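Local coordinates for Cg10997-pa (Drosophila melanogaster, PDB 2YV7), which might insert into membranes to form chloride channels whose activity depends on pH, and may play a role in ethanol sensitivity, at residues N144-L158 against V193-Y207. Sequence-based numbering, arbitrary orientation.
Sequences NNALLSHLRKINDHL and VDFEIPTHLTALWRY
Phe195 and Leu204 both hold CG anti to the backbone N (chi1 -170° in Leu204), which carries the phenyl ring against Asn144 and Leu147 and the isobutyl group into the side of helix 144-158. The Phe195 ring slides past the Asn144 side chain in the opposite sense, amide and ring planes 68° apart. Its CD1 lies 3.8 Å from Asn144 CG and its CE2 3.8 Å from Leu147 CD2, while Leu151 CD1 approaches the ring edge near its plane. Met135 of helix 128-136 also touches Phe195, Asn144 and Leu147, so the ring joins three parts of the all-helical, GST-like C-terminal domain.

Leu204 meets the knob-into-hole criterion, its side chain seated among Leu151, Ile154, Asn155 and Leu158. The two branches divide the hole: CD1 is 3.9 Å from Ile154 CG2, and CD2 is 4.0 Å from Leu151 CB. The helix segments cross at 81°, their axes 7.8 Å apart at closest approach. Next to it, Leu158 sets CB against Ala203 CB (3.8 Å) and lays CD1 on Tyr207 CB, whereas the Tyr207 hydroxyl is hydrogen-bonded to Asp175, in helix 173-193.

Between these two sites Leu148 CD1 presses on Pro198 CD at 3.4 Å, tighter than usual for carbons. Arg152 runs its CD past Leu201 CD2 and turns NE to Asp156 in an intrahelical salt bridge. Asn155 is buried, its CB packed against Leu204 CB and Leu201 CD2. The 811 Å² of buried surface is thus largely apolar around one buried polar side chain, the charged pair staying within its own helix.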
loop_
_atom_site.group_PDB
_atom_site.type_symbol
_atom_site.label_atom_id
_atom_site.label_comp_id
_atom_site.label_asym_id
_atom_site.label_seq_id
_atom_site.Cartn_x
_atom_site.Cartn_y
_atom_site.Cartn_z
ATOM N N ASN A 144 -2.249 17.501 -12.639
ATOM C CA ASN A 144 -2.019 17.659 -11.208
ATOM C C ASN A 144 -3.340 17.930 -10.548
ATOM O O ASN A 144 -3.689 17.340 -9.515
ATOM C CB ASN A 144 -1.082 18.847 -10.873
ATOM C CG ASN A 144 0.379 18.517 -11.079
ATOM O OD1 ASN A 144 0.701 17.466 -11.561
ATOM N ND2 ASN A 144 1.280 19.443 -10.714
ATOM N N ASN A 145 -4.081 18.853 -11.149
ATOM C CA ASN A 145 -5.346 19.279 -10.542
ATOM C C ASN A 145 -6.454 18.224 -10.630
ATOM O O ASN A 145 -7.380 18.187 -9.811
ATOM C CB ASN A 145 -5.707 20.678 -11.048
ATOM C CG ASN A 145 -4.917 21.770 -10.316
ATOM O OD1 ASN A 145 -5.325 22.216 -9.231
ATOM N ND2 ASN A 145 -3.751 22.151 -10.849
ATOM N N ALA A 146 -6.371 17.336 -11.627
ATOM C CA ALA A 146 -7.269 16.189 -11.643
ATOM C C ALA A 146 -6.995 15.252 -10.467
ATOM O O ALA A 146 -7.912 14.714 -9.881
ATOM C CB ALA A 146 -7.109 15.426 -12.869
ATOM N N LEU A 147 -5.722 14.995 -10.182
ATOM C CA LEU A 147 -5.434 14.192 -8.965
ATOM C C LEU A 147 -5.888 14.951 -7.749
ATOM O O LEU A 147 -6.454 14.375 -6.805
ATOM C CB LEU A 147 -3.929 13.934 -8.853
ATOM C CG LEU A 147 -3.498 13.238 -7.558
ATOM C CD1 LEU A 147 -4.027 11.794 -7.626
ATOM C CD2 LEU A 147 -1.982 13.181 -7.444
ATOM N N LEU A 148 -5.633 16.258 -7.701
ATOM C CA LEU A 148 -5.978 17.044 -6.484
ATOM C C LEU A 148 -7.499 16.986 -6.208
ATOM O O LEU A 148 -7.941 16.895 -5.072
ATOM C CB LEU A 148 -5.538 18.523 -6.703
ATOM C CG LEU A 148 -5.771 19.475 -5.499
ATOM C CD1 LEU A 148 -5.271 18.898 -4.185
ATOM C CD2 LEU A 148 -5.140 20.899 -5.615
ATOM N N SER A 149 -8.307 17.057 -7.259
ATOM C CA SER A 149 -9.768 17.027 -7.089
ATOM C C SER A 149 -10.217 15.719 -6.391
ATOM O O SER A 149 -11.156 15.717 -5.578
ATOM C CB SER A 149 -10.504 17.116 -8.445
ATOM O OG SER A 149 -10.259 18.348 -9.096
ATOM N N HIS A 150 -9.560 14.622 -6.764
ATOM C CA HIS A 150 -9.878 13.274 -6.171
ATOM C C HIS A 150 -9.494 13.292 -4.688
ATOM O O HIS A 150 -10.244 12.812 -3.857
ATOM C CB HIS A 150 -9.086 12.243 -6.907
ATOM C CG HIS A 150 -9.613 10.852 -6.751
ATOM N ND1 HIS A 150 -9.522 9.931 -7.764
ATOM C CD2 HIS A 150 -10.270 10.239 -5.734
ATOM C CE1 HIS A 150 -10.040 8.785 -7.358
ATOM N NE2 HIS A 150 -10.487 8.935 -6.128
ATOM N N LEU A 151 -8.302 13.834 -4.365
ATOM C CA LEU A 151 -7.829 13.878 -2.953
ATOM C C LEU A 151 -8.774 14.772 -2.148
ATOM O O LEU A 151 -8.959 14.578 -0.956
ATOM C CB LEU A 151 -6.415 14.416 -2.854
ATOM C CG LEU A 151 -5.297 13.617 -3.560
ATOM C CD1 LEU A 151 -3.898 14.226 -3.489
ATOM C CD2 LEU A 151 -5.296 12.155 -2.883
ATOM N N ARG A 152 -9.313 15.824 -2.801
ATOM C CA ARG A 152 -10.322 16.670 -2.109
ATOM C C ARG A 152 -11.530 15.900 -1.717
ATOM O O ARG A 152 -12.061 16.076 -0.631
ATOM C CB ARG A 152 -10.627 17.910 -2.967
ATOM C CG ARG A 152 -11.722 18.893 -2.449
ATOM C CD ARG A 152 -11.376 19.420 -1.052
ATOM N NE ARG A 152 -12.414 20.336 -0.487
ATOM C CZ ARG A 152 -12.400 21.655 -0.689
ATOM N NH1 ARG A 152 -11.446 22.167 -1.439
ATOM N NH2 ARG A 152 -13.328 22.447 -0.132
ATOM N N LYS A 153 -12.015 15.062 -2.613
ATOM C CA LYS A 153 -13.163 14.169 -2.324
ATOM C C LYS A 153 -12.859 13.274 -1.160
ATOM O O LYS A 153 -13.683 13.142 -0.234
ATOM C CB LYS A 153 -13.576 13.334 -3.544
ATOM C CG LYS A 153 -13.898 14.070 -4.900
ATOM C CD LYS A 153 -14.763 15.261 -4.818
ATOM C CE LYS A 153 -14.671 16.051 -6.217
ATOM N NZ LYS A 153 -14.608 15.072 -7.392
ATOM N N ILE A 154 -11.665 12.668 -1.157
ATOM C CA ILE A 154 -11.269 11.805 -0.018
ATOM C C ILE A 154 -11.177 12.622 1.257
ATOM O O ILE A 154 -11.683 12.269 2.269
ATOM C CB ILE A 154 -9.953 11.035 -0.346
ATOM C CG1 ILE A 154 -10.220 10.162 -1.590
ATOM C CG2 ILE A 154 -9.418 10.275 0.860
ATOM C CD1 ILE A 154 -8.892 9.581 -2.360
ATOM N N ASN A 155 -10.555 13.798 1.183
ATOM C CA ASN A 155 -10.496 14.645 2.358
ATOM C C ASN A 155 -11.896 14.940 2.952
ATOM O O ASN A 155 -12.091 14.909 4.169
ATOM C CB ASN A 155 -9.850 15.983 1.985
ATOM C CG ASN A 155 -9.857 16.964 3.175
ATOM O OD1 ASN A 155 -10.766 17.842 3.323
ATOM N ND2 ASN A 155 -8.879 16.820 4.019
ATOM N N ASP A 156 -12.820 15.264 2.075
ATOM C CA ASP A 156 -14.149 15.728 2.484
ATOM C C ASP A 156 -14.984 14.565 3.026
ATOM O O ASP A 156 -15.652 14.707 4.084
ATOM C CB ASP A 156 -14.764 16.513 1.313
ATOM C CG ASP A 156 -14.135 17.888 1.157
ATOM O OD1 ASP A 156 -13.213 18.266 1.920
ATOM O OD2 ASP A 156 -14.634 18.591 0.294
ATOM N N HIS A 157 -14.854 13.381 2.425
ATOM C CA HIS A 157 -15.313 12.107 3.114
ATOM C C HIS A 157 -14.799 11.953 4.570
ATOM O O HIS A 157 -15.583 11.814 5.496
ATOM C CB HIS A 157 -14.880 10.873 2.295
ATOM C CG HIS A 157 -15.275 9.559 2.914
ATOM N ND1 HIS A 157 -14.505 8.911 3.868
ATOM C CD2 HIS A 157 -16.336 8.759 2.685
ATOM C CE1 HIS A 157 -15.123 7.797 4.254
ATOM N NE2 HIS A 157 -16.222 7.674 3.527
ATOM N N LEU A 158 -13.478 11.969 4.763
ATOM C CA LEU A 158 -12.854 11.856 6.061
ATOM C C LEU A 158 -13.370 12.916 7.069
ATOM O O LEU A 158 -13.652 12.608 8.237
ATOM C CB LEU A 158 -11.344 11.944 5.899
ATOM C CG LEU A 158 -10.679 10.680 5.282
ATOM C CD1 LEU A 158 -9.305 10.972 4.864
ATOM C CD2 LEU A 158 -10.793 9.438 6.334
ATOM N N VAL A 193 7.469 15.805 -10.311
ATOM C CA VAL A 193 6.742 16.994 -10.877
ATOM C C VAL A 193 6.460 18.065 -9.840
ATOM O O VAL A 193 5.652 18.972 -10.088
ATOM C CB VAL A 193 5.435 16.589 -11.674
ATOM C CG1 VAL A 193 5.834 15.779 -12.927
ATOM C CG2 VAL A 193 4.464 15.821 -10.771
ATOM N N ASP A 194 7.202 18.064 -8.738
ATOM C CA ASP A 194 6.976 19.053 -7.690
ATOM C C ASP A 194 5.512 19.248 -7.283
ATOM O O ASP A 194 5.028 20.394 -7.092
ATOM C CB ASP A 194 7.551 20.421 -8.106
ATOM C CG ASP A 194 7.758 21.346 -6.921
ATOM O OD1 ASP A 194 7.908 20.873 -5.717
ATOM O OD2 ASP A 194 7.767 22.579 -7.219
ATOM N N PHE A 195 4.779 18.145 -7.229
ATOM C CA PHE A 195 3.430 18.157 -6.682
ATOM C C PHE A 195 3.477 17.994 -5.206
ATOM O O PHE A 195 4.232 17.133 -4.675
ATOM C CB PHE A 195 2.614 16.984 -7.286
ATOM C CG PHE A 195 1.214 16.923 -6.789
ATOM C CD1 PHE A 195 0.244 17.797 -7.300
ATOM C CD2 PHE A 195 0.869 16.009 -5.796
ATOM C CE1 PHE A 195 -1.078 17.719 -6.858
ATOM C CE2 PHE A 195 -0.396 15.959 -5.313
ATOM C CZ PHE A 195 -1.392 16.775 -5.816
ATOM N N GLU A 196 2.653 18.792 -4.490
ATOM C CA GLU A 196 2.455 18.597 -3.057
ATOM C C GLU A 196 1.007 18.622 -2.733
ATOM O O GLU A 196 0.290 19.388 -3.334
ATOM C CB GLU A 196 3.086 19.714 -2.225
ATOM C CG GLU A 196 4.413 19.303 -1.663
ATOM C CD GLU A 196 5.257 20.495 -1.280
ATOM O OE1 GLU A 196 4.723 21.651 -1.305
ATOM O OE2 GLU A 196 6.448 20.274 -0.982
ATOM N N ILE A 197 0.611 17.827 -1.736
ATOM C CA ILE A 197 -0.786 17.760 -1.242
ATOM C C ILE A 197 -1.023 18.934 -0.331
ATOM O O ILE A 197 -0.305 19.122 0.656
ATOM C CB ILE A 197 -1.102 16.445 -0.434
ATOM C CG1 ILE A 197 -0.915 15.197 -1.312
ATOM C CG2 ILE A 197 -2.541 16.545 0.140
ATOM C CD1 ILE A 197 -0.917 13.907 -0.529
ATOM N N PRO A 198 -1.973 19.800 -0.700
ATOM C CA PRO A 198 -2.002 21.096 -0.020
ATOM C C PRO A 198 -2.471 21.028 1.396
ATOM O O PRO A 198 -3.169 20.043 1.808
ATOM C CB PRO A 198 -2.940 21.956 -0.897
ATOM C CG PRO A 198 -3.640 21.059 -1.741
ATOM C CD PRO A 198 -2.934 19.711 -1.808
ATOM N N THR A 199 -2.031 22.040 2.163
ATOM C CA THR A 199 -2.201 22.010 3.631
ATOM C C THR A 199 -3.637 22.190 4.110
ATOM O O THR A 199 -3.982 21.856 5.245
ATOM C CB THR A 199 -1.319 23.040 4.293
ATOM O OG1 THR A 199 -1.559 24.317 3.674
ATOM C CG2 THR A 199 0.147 22.640 4.126
ATOM N N HIS A 200 -4.503 22.665 3.234
ATOM C CA HIS A 200 -5.887 22.896 3.631
ATOM C C HIS A 200 -6.725 21.622 3.576
ATOM O O HIS A 200 -7.924 21.617 3.954
ATOM C CB HIS A 200 -6.514 24.018 2.802
ATOM C CG HIS A 200 -6.552 23.730 1.344
ATOM N ND1 HIS A 200 -7.649 23.167 0.741
ATOM C CD2 HIS A 200 -5.635 23.933 0.367
ATOM C CE1 HIS A 200 -7.398 23.014 -0.553
ATOM N NE2 HIS A 200 -6.173 23.445 -0.795
ATOM N N LEU A 201 -6.069 20.518 3.181
ATOM C CA LEU A 201 -6.724 19.231 3.235
ATOM C C LEU A 201 -6.532 18.635 4.614
ATOM O O LEU A 201 -5.894 17.590 4.783
ATOM C CB LEU A 201 -6.272 18.303 2.099
ATOM C CG LEU A 201 -6.552 18.813 0.672
ATOM C CD1 LEU A 201 -6.260 17.761 -0.461
ATOM C CD2 LEU A 201 -8.025 19.405 0.526
ATOM N N THR A 202 -7.093 19.305 5.617
ATOM C CA THR A 202 -6.834 18.944 7.016
ATOM C C THR A 202 -7.139 17.492 7.389
ATOM O O THR A 202 -6.335 16.865 8.091
ATOM C CB THR A 202 -7.536 19.943 7.981
ATOM O OG1 THR A 202 -7.043 21.257 7.687
ATOM C CG2 THR A 202 -7.114 19.682 9.428
ATOM N N ALA A 203 -8.262 16.963 6.928
ATOM C CA ALA A 203 -8.691 15.577 7.350
ATOM C C ALA A 203 -7.764 14.524 6.705
ATOM O O ALA A 203 -7.437 13.467 7.314
ATOM C CB ALA A 203 -10.088 15.337 6.992
ATOM N N LEU A 204 -7.357 14.819 5.477
ATOM C CA LEU A 204 -6.405 13.960 4.750
ATOM C C LEU A 204 -5.027 13.959 5.418
ATOM O O LEU A 204 -4.386 12.913 5.560
ATOM C CB LEU A 204 -6.360 14.357 3.264
ATOM C CG LEU A 204 -5.570 13.343 2.380
ATOM C CD1 LEU A 204 -6.178 11.903 2.416
ATOM C CD2 LEU A 204 -5.412 13.868 0.943
ATOM N N TRP A 205 -4.569 15.130 5.853
ATOM C CA TRP A 205 -3.245 15.200 6.482
ATOM C C TRP A 205 -3.316 14.485 7.817
ATOM O O TRP A 205 -2.396 13.771 8.196
ATOM C CB TRP A 205 -2.793 16.673 6.596
ATOM C CG TRP A 205 -2.095 17.112 5.381
ATOM C CD1 TRP A 205 -2.468 18.117 4.512
ATOM C CD2 TRP A 205 -0.883 16.542 4.849
ATOM N NE1 TRP A 205 -1.555 18.203 3.497
ATOM C CE2 TRP A 205 -0.574 17.262 3.665
ATOM C CE3 TRP A 205 -0.028 15.494 5.279
ATOM C CZ2 TRP A 205 0.561 16.993 2.884
ATOM C CZ3 TRP A 205 1.121 15.182 4.485
ATOM C CH2 TRP A 205 1.399 15.945 3.299
ATOM N N ARG A 206 -4.462 14.595 8.475
ATOM C CA ARG A 206 -4.681 13.909 9.771
ATOM C C ARG A 206 -4.704 12.376 9.539
ATOM O O ARG A 206 -4.138 11.617 10.315
ATOM C CB ARG A 206 -5.955 14.419 10.404
ATOM C CG ARG A 206 -6.336 13.762 11.753
ATOM C CD ARG A 206 -7.598 14.406 12.437
ATOM N NE ARG A 206 -8.618 14.944 11.518
ATOM C CZ ARG A 206 -8.884 16.257 11.351
ATOM N NH1 ARG A 206 -8.212 17.186 12.049
ATOM N NH2 ARG A 206 -9.827 16.657 10.487
ATOM N N TYR A 207 -5.312 11.930 8.441
ATOM C CA TYR A 207 -5.303 10.514 8.107
ATOM C C TYR A 207 -3.841 10.021 7.890
ATOM O O TYR A 207 -3.454 8.957 8.387
ATOM C CB TYR A 207 -6.132 10.332 6.807
ATOM C CG TYR A 207 -6.296 8.928 6.299
ATOM C CD1 TYR A 207 -7.194 8.029 6.883
ATOM C CD2 TYR A 207 -5.576 8.520 5.180
ATOM C CE1 TYR A 207 -7.398 6.728 6.372
ATOM C CE2 TYR A 207 -5.764 7.208 4.627
ATOM C CZ TYR A 207 -6.668 6.346 5.202
ATOM O OH TYR A 207 -6.805 5.124 4.610
#